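Local coordinates for membrane protein (Acinetobacter baumannii AB307-0294, PDB 5DL5) that probably forms a beta-barrel channel of the OprD porin family through the outer membrane, admitting small solutes and possibly antibiotics, at residues S31-G37 with A54-S60; W193-Y197 with S206-L210; Y295-N301 with I327-S333. All blocks are in the same frame, centred on the assembly; numbering follows the deposited sequence.

Contact 1 (S31-G37 with A54-S60); sequences SILFRTG and AQSAIVS. With C8E ((hydroxyethyloxy)tri(ethyloxy)octane), chain C.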
loop_
_atom_site.group_PDB
_atom_site.type_symbol
_atom_site.label_atom_id
_atom_site.label_comp_id
_atom_site.label_asym_id
_atom_site.label_seq_id
_atom_site.Cartn_x
_atom_site.Cartn_y
_atom_site.Cartn_z
ATOM N N SER A 31 -0.078 11.132 18.374
ATOM C CA SER A 31 -0.488 9.787 18.744
ATOM C C SER A 31 0.613 8.785 18.493
ATOM O O SER A 31 1.635 9.065 17.823
ATOM C CB SER A 31 -1.768 9.358 18.009
ATOM O OG SER A 31 -1.389 9.130 16.670
ATOM N N ILE A 32 0.464 7.662 19.171
ATOM C CA ILE A 32 1.364 6.515 19.034
ATOM C C ILE A 32 0.507 5.286 18.739
ATOM O O ILE A 32 -0.484 5.039 19.405
ATOM C CB ILE A 32 2.118 6.218 20.337
ATOM C CG1 ILE A 32 2.870 7.363 20.751
ATOM C CG2 ILE A 32 3.179 5.123 20.211
ATOM C CD1 ILE A 32 3.656 7.111 22.021
ATOM N N LEU A 33 0.957 4.475 17.832
ATOM C CA LEU A 33 0.300 3.227 17.566
ATOM C C LEU A 33 1.264 2.201 17.998
ATOM O O LEU A 33 2.370 2.137 17.440
ATOM C CB LEU A 33 0.086 3.117 16.026
ATOM C CG LEU A 33 -0.361 1.699 15.580
ATOM C CD1 LEU A 33 -1.595 1.339 16.406
ATOM C CD2 LEU A 33 -0.677 1.657 14.068
ATOM N N PHE A 34 0.885 1.383 18.961
ATOM C CA PHE A 34 1.677 0.168 19.268
ATOM C C PHE A 34 1.228 -1.040 18.465
ATOM O O PHE A 34 0.118 -1.426 18.531
ATOM C CB PHE A 34 1.557 -0.133 20.729
ATOM C CG PHE A 34 2.081 0.950 21.593
ATOM C CD1 PHE A 34 3.426 1.013 21.845
ATOM C CD2 PHE A 34 1.243 1.887 22.142
ATOM C CE1 PHE A 34 3.952 1.957 22.699
ATOM C CE2 PHE A 34 1.746 2.842 23.044
ATOM C CZ PHE A 34 3.119 2.896 23.306
ATOM N N ARG A 35 2.107 -1.632 17.697
ATOM C CA ARG A 35 1.684 -2.695 16.818
ATOM C C ARG A 35 2.522 -3.906 17.076
ATOM O O ARG A 35 3.781 -3.806 17.091
ATOM C CB ARG A 35 1.915 -2.279 15.368
ATOM C CG ARG A 35 1.722 -3.430 14.421
ATOM C CD ARG A 35 1.722 -2.884 13.014
ATOM N NE ARG A 35 0.446 -2.367 12.635
ATOM C CZ ARG A 35 0.266 -1.507 11.657
ATOM N NH1 ARG A 35 1.328 -1.056 10.917
ATOM N NH2 ARG A 35 -1.001 -1.116 11.390
ATOM N N THR A 36 1.860 -5.006 17.393
ATOM C CA THR A 36 2.540 -6.289 17.497
ATOM C C THR A 36 2.176 -7.062 16.214
ATOM O O THR A 36 0.980 -7.273 15.906
ATOM C CB THR A 36 2.036 -7.075 18.718
ATOM O OG1 THR A 36 1.870 -6.216 19.849
ATOM C CG2 THR A 36 2.933 -8.229 19.072
ATOM N N GLY A 37 3.184 -7.573 15.535
ATOM C CA GLY A 37 2.922 -8.426 14.344
ATOM C C GLY A 37 3.622 -9.764 14.253
ATOM O O GLY A 37 4.665 -10.009 14.832
ATOM N N ALA A 54 7.473 -9.289 15.707
ATOM C CA ALA A 54 7.998 -8.007 16.127
ATOM C C ALA A 54 6.967 -7.067 16.799
ATOM O O ALA A 54 5.755 -7.332 16.734
ATOM C CB ALA A 54 8.693 -7.325 14.939
ATOM N N GLN A 55 7.479 -6.095 17.590
ATOM C CA GLN A 55 6.699 -5.095 18.279
ATOM C C GLN A 55 7.194 -3.734 17.846
ATOM O O GLN A 55 8.426 -3.519 17.818
ATOM C CB GLN A 55 6.875 -5.228 19.782
ATOM C CG GLN A 55 6.180 -4.133 20.586
ATOM C CD GLN A 55 4.686 -4.229 20.548
ATOM O OE1 GLN A 55 4.160 -5.329 20.769
ATOM N NE2 GLN A 55 3.981 -3.125 20.186
ATOM N N SER A 56 6.270 -2.825 17.528
ATOM C CA SER A 56 6.637 -1.474 17.087
ATOM C C SER A 56 5.893 -0.496 17.882
ATOM O O SER A 56 4.792 -0.772 18.374
ATOM C CB SER A 56 6.183 -1.242 15.621
ATOM O OG SER A 56 7.113 -2.016 14.906
ATOM N N ALA A 57 6.461 0.701 17.921
ATOM C CA ALA A 57 5.743 1.892 18.417
ATOM C C ALA A 57 5.911 2.957 17.333
ATOM O O ALA A 57 7.026 3.347 17.020
ATOM C CB ALA A 57 6.284 2.405 19.742
ATOM N N ILE A 58 4.795 3.453 16.818
ATOM C CA ILE A 58 4.857 4.329 15.618
ATOM C C ILE A 58 4.311 5.658 16.068
ATOM O O ILE A 58 3.181 5.726 16.529
ATOM C CB ILE A 58 3.996 3.783 14.496
ATOM C CG1 ILE A 58 4.518 2.338 14.097
ATOM C CG2 ILE A 58 4.006 4.819 13.338
ATOM C CD1 ILE A 58 3.430 1.422 13.583
ATOM N N VAL A 59 5.115 6.706 15.958
ATOM C CA VAL A 59 4.714 7.970 16.454
ATOM C C VAL A 59 4.324 8.902 15.326
ATOM O O VAL A 59 5.041 8.943 14.297
ATOM C CB VAL A 59 5.864 8.586 17.261
ATOM C CG1 VAL A 59 5.419 9.909 17.804
ATOM C CG2 VAL A 59 6.122 7.704 18.458
ATOM N N SER A 60 3.254 9.684 15.548
ATOM C CA SER A 60 2.919 10.811 14.650
ATOM C C SER A 60 2.568 12.037 15.431
ATOM O O SER A 60 1.665 11.951 16.308
ATOM C CB SER A 60 1.745 10.524 13.674
ATOM O OG SER A 60 1.532 11.756 12.915
HETATM C C8 C8E C . 17.102 1.881 17.642
HETATM O O9 C8E C . 16.524 1.298 18.806
HETATM C C10 C8E C . 15.093 1.085 18.799
HETATM C C11 C8E C . 14.564 0.793 20.198
HETATM O O12 C8E C . 13.128 0.803 20.239
HETATM C C13 C8E C . 12.557 1.658 21.248
HETATM C C14 C8E C . 11.039 1.498 21.396
HETATM O O15 C8E C . 10.742 0.115 21.414
HETATM C C16 C8E C . 9.439 -0.282 20.963
HETATM C C17 C8E C . 8.397 0.191 21.934
HETATM O O18 C8E C . 7.262 -0.682 21.835
HETATM C C19 C8E C . 7.245 -1.615 22.926
HETATM C C20 C8E C . 6.131 -1.354 23.867
HETATM O O21 C8E C . 6.059 -2.549 24.639
HETATM O O HOH W 1 0.925 -3.648 20.072
#

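Contact 2 (W193-Y197 with S206-L210); sequences WGAKY and SYYGL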
loop_
_atom_site.group_PDB
_atom_site.type_symbol
_atom_site.label_atom_id
_atom_site.label_comp_id
_atom_site.label_asym_id
_atom_site.label_seq_id
_atom_site.Cartn_x
_atom_site.Cartn_y
_atom_site.Cartn_z
ATOM N N TRP A 193 2.001 14.352 -9.318
ATOM C CA TRP A 193 0.933 15.339 -9.382
ATOM C C TRP A 193 -0.359 14.594 -9.506
ATOM O O TRP A 193 -0.368 13.367 -9.886
ATOM C CB TRP A 193 1.175 16.331 -10.591
ATOM C CG TRP A 193 1.209 15.585 -11.946
ATOM C CD1 TRP A 193 0.119 15.405 -12.827
ATOM C CD2 TRP A 193 2.312 14.860 -12.540
ATOM N NE1 TRP A 193 0.482 14.593 -13.826
ATOM C CE2 TRP A 193 1.794 14.206 -13.675
ATOM C CE3 TRP A 193 3.638 14.585 -12.130
ATOM C CZ2 TRP A 193 2.609 13.387 -14.526
ATOM C CZ3 TRP A 193 4.420 13.771 -12.885
ATOM C CH2 TRP A 193 3.925 13.189 -14.117
ATOM N N GLY A 194 -1.486 15.261 -9.238
ATOM C CA GLY A 194 -2.771 14.638 -9.494
ATOM C C GLY A 194 -3.924 15.431 -8.860
ATOM O O GLY A 194 -3.741 16.435 -8.225
ATOM N N ALA A 195 -5.100 14.889 -8.975
ATOM C CA ALA A 195 -6.265 15.561 -8.482
ATOM C C ALA A 195 -7.302 14.485 -8.186
ATOM O O ALA A 195 -7.358 13.438 -8.857
ATOM C CB ALA A 195 -6.818 16.517 -9.508
ATOM N N LYS A 196 -8.156 14.797 -7.251
ATOM C CA LYS A 196 -9.222 13.922 -6.805
ATOM C C LYS A 196 -10.416 14.845 -6.623
ATOM O O LYS A 196 -10.300 15.934 -6.047
ATOM C CB LYS A 196 -8.843 13.359 -5.452
ATOM C CG LYS A 196 -9.888 12.444 -4.877
ATOM C CD LYS A 196 -9.474 11.896 -3.511
ATOM C CE LYS A 196 -8.177 12.449 -2.922
ATOM N NZ LYS A 196 -8.211 12.461 -1.426
ATOM N N TYR A 197 -11.580 14.389 -7.068
ATOM C CA TYR A 197 -12.775 15.208 -7.034
ATOM C C TYR A 197 -14.010 14.386 -6.606
ATOM O O TYR A 197 -14.252 13.264 -7.136
ATOM C CB TYR A 197 -12.989 15.812 -8.376
ATOM C CG TYR A 197 -14.132 16.842 -8.391
ATOM C CD1 TYR A 197 -14.066 17.954 -7.549
ATOM C CD2 TYR A 197 -15.255 16.678 -9.202
ATOM C CE1 TYR A 197 -15.083 18.904 -7.523
ATOM C CE2 TYR A 197 -16.322 17.583 -9.150
ATOM C CZ TYR A 197 -16.207 18.683 -8.346
ATOM O OH TYR A 197 -17.132 19.613 -8.247
ATOM N N SER A 206 -10.527 10.243 -9.728
ATOM C CA SER A 206 -9.122 10.720 -9.554
ATOM C C SER A 206 -8.172 10.338 -10.614
ATOM O O SER A 206 -8.394 9.416 -11.338
ATOM C CB SER A 206 -8.626 10.347 -8.232
ATOM O OG SER A 206 -8.488 9.025 -8.082
ATOM N N TYR A 207 -7.113 11.125 -10.770
ATOM C CA TYR A 207 -6.124 10.931 -11.816
ATOM C C TYR A 207 -4.806 11.490 -11.241
ATOM O O TYR A 207 -4.760 12.635 -10.717
ATOM C CB TYR A 207 -6.635 11.750 -13.021
ATOM C CG TYR A 207 -5.901 11.697 -14.288
ATOM C CD1 TYR A 207 -5.248 10.533 -14.689
ATOM C CD2 TYR A 207 -5.991 12.745 -15.198
ATOM C CE1 TYR A 207 -4.571 10.455 -15.863
ATOM C CE2 TYR A 207 -5.367 12.674 -16.455
ATOM C CZ TYR A 207 -4.684 11.515 -16.789
ATOM O OH TYR A 207 -4.015 11.375 -17.970
ATOM N N TYR A 208 -3.797 10.656 -11.241
ATOM C CA TYR A 208 -2.504 11.001 -10.671
ATOM C C TYR A 208 -1.416 10.562 -11.663
ATOM O O TYR A 208 -1.598 9.623 -12.410
ATOM C CB TYR A 208 -2.271 10.223 -9.344
ATOM C CG TYR A 208 -3.102 10.643 -8.208
ATOM C CD1 TYR A 208 -4.325 10.061 -7.990
ATOM C CD2 TYR A 208 -2.685 11.642 -7.362
ATOM C CE1 TYR A 208 -5.160 10.483 -6.939
ATOM C CE2 TYR A 208 -3.473 12.094 -6.287
ATOM C CZ TYR A 208 -4.713 11.482 -6.092
ATOM O OH TYR A 208 -5.554 11.864 -5.093
ATOM N N GLY A 209 -0.287 11.225 -11.590
ATOM C CA GLY A 209 0.895 10.978 -12.387
ATOM C C GLY A 209 2.157 10.901 -11.525
ATOM O O GLY A 209 2.280 11.615 -10.468
ATOM N N LEU A 210 3.093 10.064 -11.971
ATOM C CA LEU A 210 4.385 9.950 -11.372
ATOM C C LEU A 210 5.392 9.975 -12.517
ATOM O O LEU A 210 5.298 9.180 -13.471
ATOM C CB LEU A 210 4.583 8.641 -10.602
ATOM C CG LEU A 210 5.990 8.239 -10.191
ATOM C CD1 LEU A 210 6.688 9.132 -9.163
ATOM C CD2 LEU A 210 5.974 6.864 -9.612
#

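Contact 3 (Y295-N301 with I327-S333); sequences YQQNTGN and IGNHEKS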
loop_
_atom_site.group_PDB
_atom_site.type_symbol
_atom_site.label_atom_id
_atom_site.label_comp_id
_atom_site.label_asym_id
_atom_site.label_seq_id
_atom_site.Cartn_x
_atom_site.Cartn_y
_atom_site.Cartn_z
ATOM N N TYR A 295 -12.890 -8.025 -11.662
ATOM C CA TYR A 295 -12.051 -8.537 -12.750
ATOM C C TYR A 295 -10.928 -7.568 -12.970
ATOM O O TYR A 295 -11.153 -6.370 -12.886
ATOM C CB TYR A 295 -12.926 -8.642 -14.044
ATOM C CG TYR A 295 -12.155 -9.020 -15.247
ATOM C CD1 TYR A 295 -11.835 -10.375 -15.511
ATOM C CD2 TYR A 295 -11.695 -8.051 -16.127
ATOM C CE1 TYR A 295 -11.032 -10.717 -16.618
ATOM C CE2 TYR A 295 -10.910 -8.360 -17.234
ATOM C CZ TYR A 295 -10.622 -9.730 -17.499
ATOM O OH TYR A 295 -9.830 -10.059 -18.609
ATOM N N GLN A 296 -9.720 -8.104 -13.264
ATOM C CA GLN A 296 -8.520 -7.343 -13.345
ATOM C C GLN A 296 -7.717 -7.905 -14.488
ATOM O O GLN A 296 -7.642 -9.108 -14.685
ATOM C CB GLN A 296 -7.769 -7.484 -12.011
ATOM C CG GLN A 296 -6.540 -6.685 -11.837
ATOM C CD GLN A 296 -6.076 -6.685 -10.352
ATOM O OE1 GLN A 296 -6.754 -6.122 -9.513
ATOM N NE2 GLN A 296 -4.982 -7.312 -10.068
ATOM N N GLN A 297 -7.080 -7.054 -15.289
ATOM C CA GLN A 297 -6.289 -7.616 -16.410
ATOM C C GLN A 297 -5.069 -6.748 -16.686
ATOM O O GLN A 297 -5.117 -5.500 -16.573
ATOM C CB GLN A 297 -7.215 -7.618 -17.625
ATOM C CG GLN A 297 -6.528 -7.745 -18.952
ATOM C CD GLN A 297 -7.498 -8.006 -20.125
ATOM O OE1 GLN A 297 -8.729 -8.195 -19.959
ATOM N NE2 GLN A 297 -6.883 -8.266 -21.299
ATOM N N ASN A 298 -3.982 -7.401 -17.012
ATOM C CA ASN A 298 -2.753 -6.766 -17.428
ATOM C C ASN A 298 -2.564 -6.890 -18.932
ATOM O O ASN A 298 -2.862 -7.973 -19.460
ATOM C CB ASN A 298 -1.555 -7.527 -16.825
ATOM C CG ASN A 298 -1.417 -7.338 -15.336
ATOM O OD1 ASN A 298 -0.581 -6.486 -14.876
ATOM N ND2 ASN A 298 -2.232 -8.141 -14.531
ATOM N N THR A 299 -2.069 -5.844 -19.599
ATOM C CA THR A 299 -1.635 -5.978 -20.998
ATOM C C THR A 299 -0.231 -5.266 -21.092
ATOM O O THR A 299 0.241 -4.583 -20.118
ATOM C CB THR A 299 -2.624 -5.294 -21.955
ATOM O OG1 THR A 299 -2.817 -3.954 -21.567
ATOM C CG2 THR A 299 -3.949 -5.870 -21.864
ATOM N N GLY A 300 0.404 -5.420 -22.231
ATOM C CA GLY A 300 1.753 -4.959 -22.527
ATOM C C GLY A 300 2.818 -6.035 -22.386
ATOM O O GLY A 300 2.507 -7.194 -22.154
ATOM N N ASN A 301 4.079 -5.661 -22.448
ATOM C CA ASN A 301 5.144 -6.608 -22.389
ATOM C C ASN A 301 5.846 -6.738 -20.996
ATOM O O ASN A 301 6.999 -7.210 -20.893
ATOM C CB ASN A 301 6.133 -6.410 -23.551
ATOM C CG ASN A 301 6.728 -5.024 -23.548
ATOM O OD1 ASN A 301 6.494 -4.200 -22.623
ATOM N ND2 ASN A 301 7.423 -4.721 -24.590
ATOM N N ILE A 327 -0.654 -9.691 -10.809
ATOM C CA ILE A 327 0.098 -8.627 -11.548
ATOM C C ILE A 327 1.054 -9.221 -12.516
ATOM O O ILE A 327 1.854 -8.519 -13.063
ATOM C CB ILE A 327 0.949 -7.725 -10.577
ATOM C CG1 ILE A 327 1.875 -8.606 -9.692
ATOM C CG2 ILE A 327 0.058 -6.704 -9.918
ATOM C CD1 ILE A 327 2.860 -7.810 -8.814
ATOM N N GLY A 328 0.942 -10.475 -12.841
ATOM C CA GLY A 328 1.755 -11.097 -13.856
ATOM C C GLY A 328 1.477 -10.555 -15.271
ATOM O O GLY A 328 0.430 -9.949 -15.582
ATOM N N ASN A 329 2.469 -10.784 -16.078
ATOM C CA ASN A 329 2.517 -10.367 -17.455
ATOM C C ASN A 329 1.304 -11.020 -18.220
ATOM O O ASN A 329 1.188 -12.212 -18.198
ATOM C CB ASN A 329 3.850 -10.705 -18.033
ATOM C CG ASN A 329 4.034 -10.246 -19.496
ATOM O OD1 ASN A 329 3.125 -10.305 -20.331
ATOM N ND2 ASN A 329 5.257 -9.995 -19.838
ATOM N N HIS A 330 0.402 -10.169 -18.773
ATOM C CA HIS A 330 -0.879 -10.612 -19.473
ATOM C C HIS A 330 -1.868 -11.248 -18.552
ATOM O O HIS A 330 -2.807 -11.816 -19.024
ATOM C CB HIS A 330 -0.558 -11.565 -20.655
ATOM C CG HIS A 330 -0.225 -10.842 -21.914
ATOM N ND1 HIS A 330 0.848 -9.948 -22.021
ATOM C CD2 HIS A 330 -0.875 -10.801 -23.114
ATOM C CE1 HIS A 330 0.872 -9.427 -23.245
ATOM N NE2 HIS A 330 -0.167 -9.917 -23.920
ATOM N N GLU A 331 -1.659 -11.198 -17.197
ATOM C CA GLU A 331 -2.510 -11.952 -16.314
ATOM C C GLU A 331 -3.918 -11.367 -16.263
ATOM O O GLU A 331 -4.124 -10.157 -16.053
ATOM C CB GLU A 331 -1.929 -11.983 -14.883
ATOM C CG GLU A 331 -2.726 -12.870 -13.952
ATOM C CD GLU A 331 -2.158 -13.052 -12.581
ATOM O OE1 GLU A 331 -1.144 -12.421 -12.279
ATOM O OE2 GLU A 331 -2.793 -13.817 -11.807
ATOM N N LYS A 332 -4.888 -12.237 -16.414
ATOM C CA LYS A 332 -6.262 -11.901 -16.082
ATOM C C LYS A 332 -6.670 -12.471 -14.726
ATOM O O LYS A 332 -6.212 -13.532 -14.412
ATOM C CB LYS A 332 -7.207 -12.481 -17.163
ATOM C CG LYS A 332 -6.937 -11.983 -18.571
ATOM C CD LYS A 332 -7.900 -12.734 -19.496
ATOM C CE LYS A 332 -8.306 -12.014 -20.748
ATOM N NZ LYS A 332 -7.234 -12.275 -21.705
ATOM N N SER A 333 -7.634 -11.852 -13.988
ATOM C CA SER A 333 -8.071 -12.521 -12.775
ATOM C C SER A 333 -9.488 -12.094 -12.366
ATOM O O SER A 333 -10.009 -11.040 -12.791
ATOM C CB SER A 333 -7.084 -12.202 -11.601
ATOM O OG SER A 333 -6.978 -10.800 -11.379
HETATM O O HOH W 2 1.255 -7.510 -19.366
#

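Contact 1 (S31-G37 with A54-S60)
The two strands run antiparallel, their axes 4.6 Å apart at the closest, and every residue of S31-G37 faces a partner in A54-S60. S31 opens the pairing opposite S60: S31 N donates to S60 O at 2.8 Å and S60 N returns to S31 O at 2.9 Å. I32 turns to the outer face, where its CG1 packs 4.0 Å from V59 CG2; two branched aliphatic residues suit a strand and a lipid-facing surface. L33 points inward and forms the next hydrogen-bonded pair with I58, while L33 CD2 lies 4.1 Å from I58 CD1. F34 is outside again, with CE1 3.8 Å from A57 CB. The small alanine leaves room beside the ring, and the detergent C8E settles there, its C17 3.8 Å from A57 CB. R35 faces the lumen, hydrogen-bonded through its backbone to S56; its guanidinium is paid for by a salt bridge to D424 on the last strand, so the charge belongs inside. At T36 the outer face becomes polar: T36 OG1 donates to Q55 OE1 at 2.6 Å, and a water bridges T36 OG1 (2.7 Å) and Q55 NE2 (3.1 Å). G37 closes the run, its N 2.8 Å from A54 O. Along its other edge, strand 29-43 is hydrogen-bonded to strand 416-428. Alternation of an apolar, detergent-contacted exterior with a more polar interior, on a hairpin whose first strand closes the ring against the last, is characteristic of a closed outer-membrane beta-barrel.

Contact 2 (W193-Y197 with S206-L210)
W193 adopts the p rotamer (chi1 60°), which swings the indole across to the neighbouring strand and lays it over G209. The glycine CA sits 3.9 Å from the centroid of the six-membered ring of W193, a CH-pi contact resembling the cross-strand aromatic rescue of glycine; a CB on G209 would run into the indole. The opposite face of the sheet also pairs an aromatic residue with a glycine. With chi1 near -70° (m), Y208 tips toward the first strand, bringing Y208 CD2 to 3.7 Å from G194 CA, with A195 O over one ring face. A CB on G194 would clash with Y208 CD2 and Y207 O, and its backbone angles would jam it against the preceding carbonyl. Both pairs lie on a hairpin of the porin barrel, where strands 190-200 and 203-212 run antiparallel: W193 and Y207 look outward, Y208 and K196 into the lumen, and Y208 also rests on P133 and V134 of an inner loop. Backbone bonds link W193 with G209 and A195 with Y207. K196 extends through two t torsions before an eclipsed chi3, passing the tyrosine with K196 CE 3.5 Å from Y208 OH; its ammonium makes a weak, long ion pair with E161.

Contact 3 (Y295-N301 with I327-S333)
Regular antiparallel pairing holds at one end of this contact and dissolves into a turn at the other. Q296 and S333 form a hydrogen-bonded pair, with Q296 N to S333 O at 3.0 Å and S333 N to Q296 O at 2.8 Å, and Q297 faces K332 in the non-hydrogen-bonded position. G328-E331 then folds into a type II beta turn, closed by E331 N to G328 O at 2.9 Å, with H330 in the left-handed conformation. N298 suits the junction because its side-chain amide both donates and accepts: N298 ND2 (3.2 Å) joins N298 N (2.9 Å) in donating to E331 O, while N298 OD1 accepts from N275 on the neighbouring strand 273-286. The carboxylate of E331 folds back, its OE1 taking a bond from G328 N at 2.9 Å. H330 ND1 donates to N329 OD1 at 2.9 Å. On the outer face Y295 OH donates to Q297 OE1 at 2.6 Å and touches K332 CE at 3.3 Å; the lysine ammonium reaches D362. Amides, hydroxyls and charges thus dominate where a long loop leaves the barrel wall, implying that directional hydrogen bonds, more than apolar packing, fix the loop's base.

Overall arrangement
All three contacts belong to one curled antiparallel sheet, the barrel wall, and follow one another in series along the chain. Contacts 1 and 2 each join the strands of a beta hairpin; contact 3 joins consecutive strands 289-300 and 332-341, separated by a long loop. Centre to centre, contact 1 is 30 Å from contact 2 and 36 Å from contact 3, across the chain's centre from both, whereas contacts 2 and 3 are 23 Å apart. None touches another, the nearest atoms staying about 15 to 21 Å apart. Neighbouring strands repeat the same antiparallel pairing around the ring, so the full run of strands encloses a channel, consistent with a porin.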